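Local coordinates for protein Poly(A) ribonuclease pop2 (Schizosaccharomyces pombe, PDB 3G0Z) that degrades the poly(A) tails of messenger RNA from the 3' end, releasing 5'-AMP, as the metal-dependent catalytic subunit of the CCR4-NOT deadenylase complex, at residues 48-53 and 86-91. Sequence-based numbering, arbitrary orientation.
With ZN (zinc ion), chain B.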
loop_
_atom_site.group_PDB
_atom_site.type_symbol
_atom_site.label_atom_id
_atom_site.label_comp_id
_atom_site.label_asym_id
_atom_site.label_seq_id
_atom_site.Cartn_x
_atom_site.Cartn_y
_atom_site.Cartn_z
ATOM N N VAL A 48 7.441 -5.916 -4.995
ATOM C CA VAL A 48 6.113 -5.297 -5.086
ATOM C C VAL A 48 6.074 -4.020 -4.255
ATOM O O VAL A 48 6.294 -4.059 -3.045
ATOM C CB VAL A 48 4.990 -6.254 -4.591
ATOM C CG1 VAL A 48 3.620 -5.614 -4.749
ATOM C CG2 VAL A 48 5.047 -7.592 -5.344
ATOM N N SER A 49 5.794 -2.893 -4.898
ATOM C CA SER A 49 5.573 -1.647 -4.167
ATOM C C SER A 49 4.088 -1.343 -4.096
ATOM O O SER A 49 3.368 -1.413 -5.095
ATOM C CB SER A 49 6.332 -0.476 -4.809
ATOM O OG SER A 49 7.726 -0.740 -4.800
ATOM N N MET A 50 3.622 -0.999 -2.910
ATOM C CA MET A 50 2.204 -0.778 -2.744
ATOM C C MET A 50 1.869 0.573 -2.119
ATOM O O MET A 50 2.620 1.109 -1.310
ATOM C CB MET A 50 1.592 -1.872 -1.893
ATOM C CG MET A 50 0.182 -1.505 -1.454
ATOM S SD MET A 50 -0.519 -2.656 -0.280
ATOM C CE MET A 50 0.874 -2.997 0.781
ATOM N N ASP A 51 0.715 1.099 -2.505
ATOM C CA ASP A 51 0.137 2.238 -1.846
ATOM C C ASP A 51 -1.395 2.059 -1.788
ATOM O O ASP A 51 -1.961 1.282 -2.571
ATOM C CB ASP A 51 0.490 3.498 -2.603
ATOM C CG ASP A 51 -0.133 4.709 -1.981
ATOM O OD1 ASP A 51 0.314 5.075 -0.882
ATOM O OD2 ASP A 51 -1.090 5.258 -2.565
ATOM N N THR A 52 -2.058 2.734 -0.849
ATOM C CA THR A 52 -3.523 2.633 -0.717
ATOM C C THR A 52 -4.170 4.005 -0.579
ATOM O O THR A 52 -3.543 4.929 -0.083
ATOM C CB THR A 52 -3.960 1.791 0.521
ATOM O OG1 THR A 52 -3.520 2.432 1.725
ATOM C CG2 THR A 52 -3.390 0.376 0.466
ATOM N N GLU A 53 -5.412 4.134 -1.048
ATOM C CA GLU A 53 -6.227 5.315 -0.774
ATOM C C GLU A 53 -7.485 4.858 -0.058
ATOM O O GLU A 53 -8.186 3.958 -0.531
ATOM C CB GLU A 53 -6.630 6.050 -2.060
ATOM C CG GLU A 53 -5.480 6.676 -2.808
ATOM C CD GLU A 53 -4.797 7.789 -2.016
ATOM O OE1 GLU A 53 -5.145 8.018 -0.839
ATOM O OE2 GLU A 53 -3.895 8.436 -2.582
ATOM N N ILE A 86 -10.530 2.334 -0.938
ATOM C CA ILE A 86 -10.988 2.901 -2.201
ATOM C C ILE A 86 -10.077 2.519 -3.378
ATOM O O ILE A 86 -10.557 2.160 -4.448
ATOM C CB ILE A 86 -11.158 4.439 -2.100
ATOM C CG1 ILE A 86 -12.354 4.771 -1.215
ATOM C CG2 ILE A 86 -11.410 5.066 -3.477
ATOM C CD1 ILE A 86 -12.418 6.260 -0.841
ATOM N N GLN A 87 -8.766 2.601 -3.182
ATOM C CA GLN A 87 -7.810 2.151 -4.210
ATOM C C GLN A 87 -6.636 1.434 -3.584
ATOM O O GLN A 87 -6.230 1.768 -2.468
ATOM C CB GLN A 87 -7.222 3.328 -4.996
ATOM C CG GLN A 87 -8.123 4.018 -5.975
ATOM C CD GLN A 87 -7.362 5.069 -6.801
ATOM O OE1 GLN A 87 -6.426 5.706 -6.313
ATOM N NE2 GLN A 87 -7.752 5.227 -8.058
ATOM N N ILE A 88 -6.082 0.465 -4.315
ATOM C CA ILE A 88 -4.760 -0.078 -4.020
ATOM C C ILE A 88 -3.913 -0.055 -5.291
ATOM O O ILE A 88 -4.366 -0.468 -6.359
ATOM C CB ILE A 88 -4.819 -1.528 -3.517
ATOM C CG1 ILE A 88 -5.496 -1.590 -2.154
ATOM C CG2 ILE A 88 -3.409 -2.100 -3.420
ATOM C CD1 ILE A 88 -5.980 -2.983 -1.799
ATOM N N GLY A 89 -2.695 0.455 -5.172
ATOM C CA GLY A 89 -1.748 0.458 -6.271
ATOM C C GLY A 89 -0.672 -0.584 -6.030
ATOM O O GLY A 89 -0.121 -0.695 -4.927
ATOM N N LEU A 90 -0.391 -1.380 -7.050
ATOM C CA LEU A 90 0.749 -2.289 -6.987
ATOM C C LEU A 90 1.689 -2.045 -8.160
ATOM O O LEU A 90 1.277 -2.130 -9.321
ATOM C CB LEU A 90 0.292 -3.739 -6.987
ATOM C CG LEU A 90 -0.652 -4.230 -5.888
ATOM C CD1 LEU A 90 -1.078 -5.665 -6.189
ATOM C CD2 LEU A 90 0.027 -4.143 -4.518
ATOM N N ALA A 91 2.946 -1.744 -7.856
ATOM C CA ALA A 91 3.966 -1.591 -8.899
ATOM C C ALA A 91 5.037 -2.678 -8.766
ATOM O O ALA A 91 5.647 -2.818 -7.712
ATOM C CB ALA A 91 4.600 -0.209 -8.814
HETATM ZN ZN ZN B . -1.573 7.323 -1.818
HETATM O O HOH W 1 8.322 -2.273 -7.197
HETATM O O HOH W 2 -1.060 7.040 0.628
#
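S49 and A91, D51 and G89, and E53 and Q87 form antiparallel hydrogen-bonded pairs that join 48-53 to 86-91, two central strands of the RNase H-like sheet, at 162° between their directions. The bonds of S49 are nearly straight, S49 N to A91 O being 2.8 Å at 177°. At the other end E53 O accepts two bonds, from Q87 N at 3.0 Å and I86 N at 2.9 Å: a classic beta bulge. The face of M50, T52, I88 and L90 is largely apolar. M50 CB lies 3.8 Å from L90 CD2, while T52 OG1 bonds to D172 outside the pair. On the other face, Q87 lies alongside E53. Q87 CB meets E53 CB at 4.0 Å; CG and CD of Q87 continue in an extended chain (chi2 -174°) that carries the amide up beside the glutamate. Q87 OE1 touches E53 CG at 3.8 Å and is bonded to A238 N; Q87 NE2 reaches N109 and Q237. With these partners fixing its rotation, the amide flanks E53 without binding the metal. E53 instead bends at chi2, bringing E53 OE2 to 2.7 Å from zinc, a long, looser approach beside the 2.2 Å bond of D51 OD2. D241 adds a further carboxylate to this zinc. The alternation of the strand puts D51 and E53, on alternate residues, on one face, where both can reach the catalytic metal.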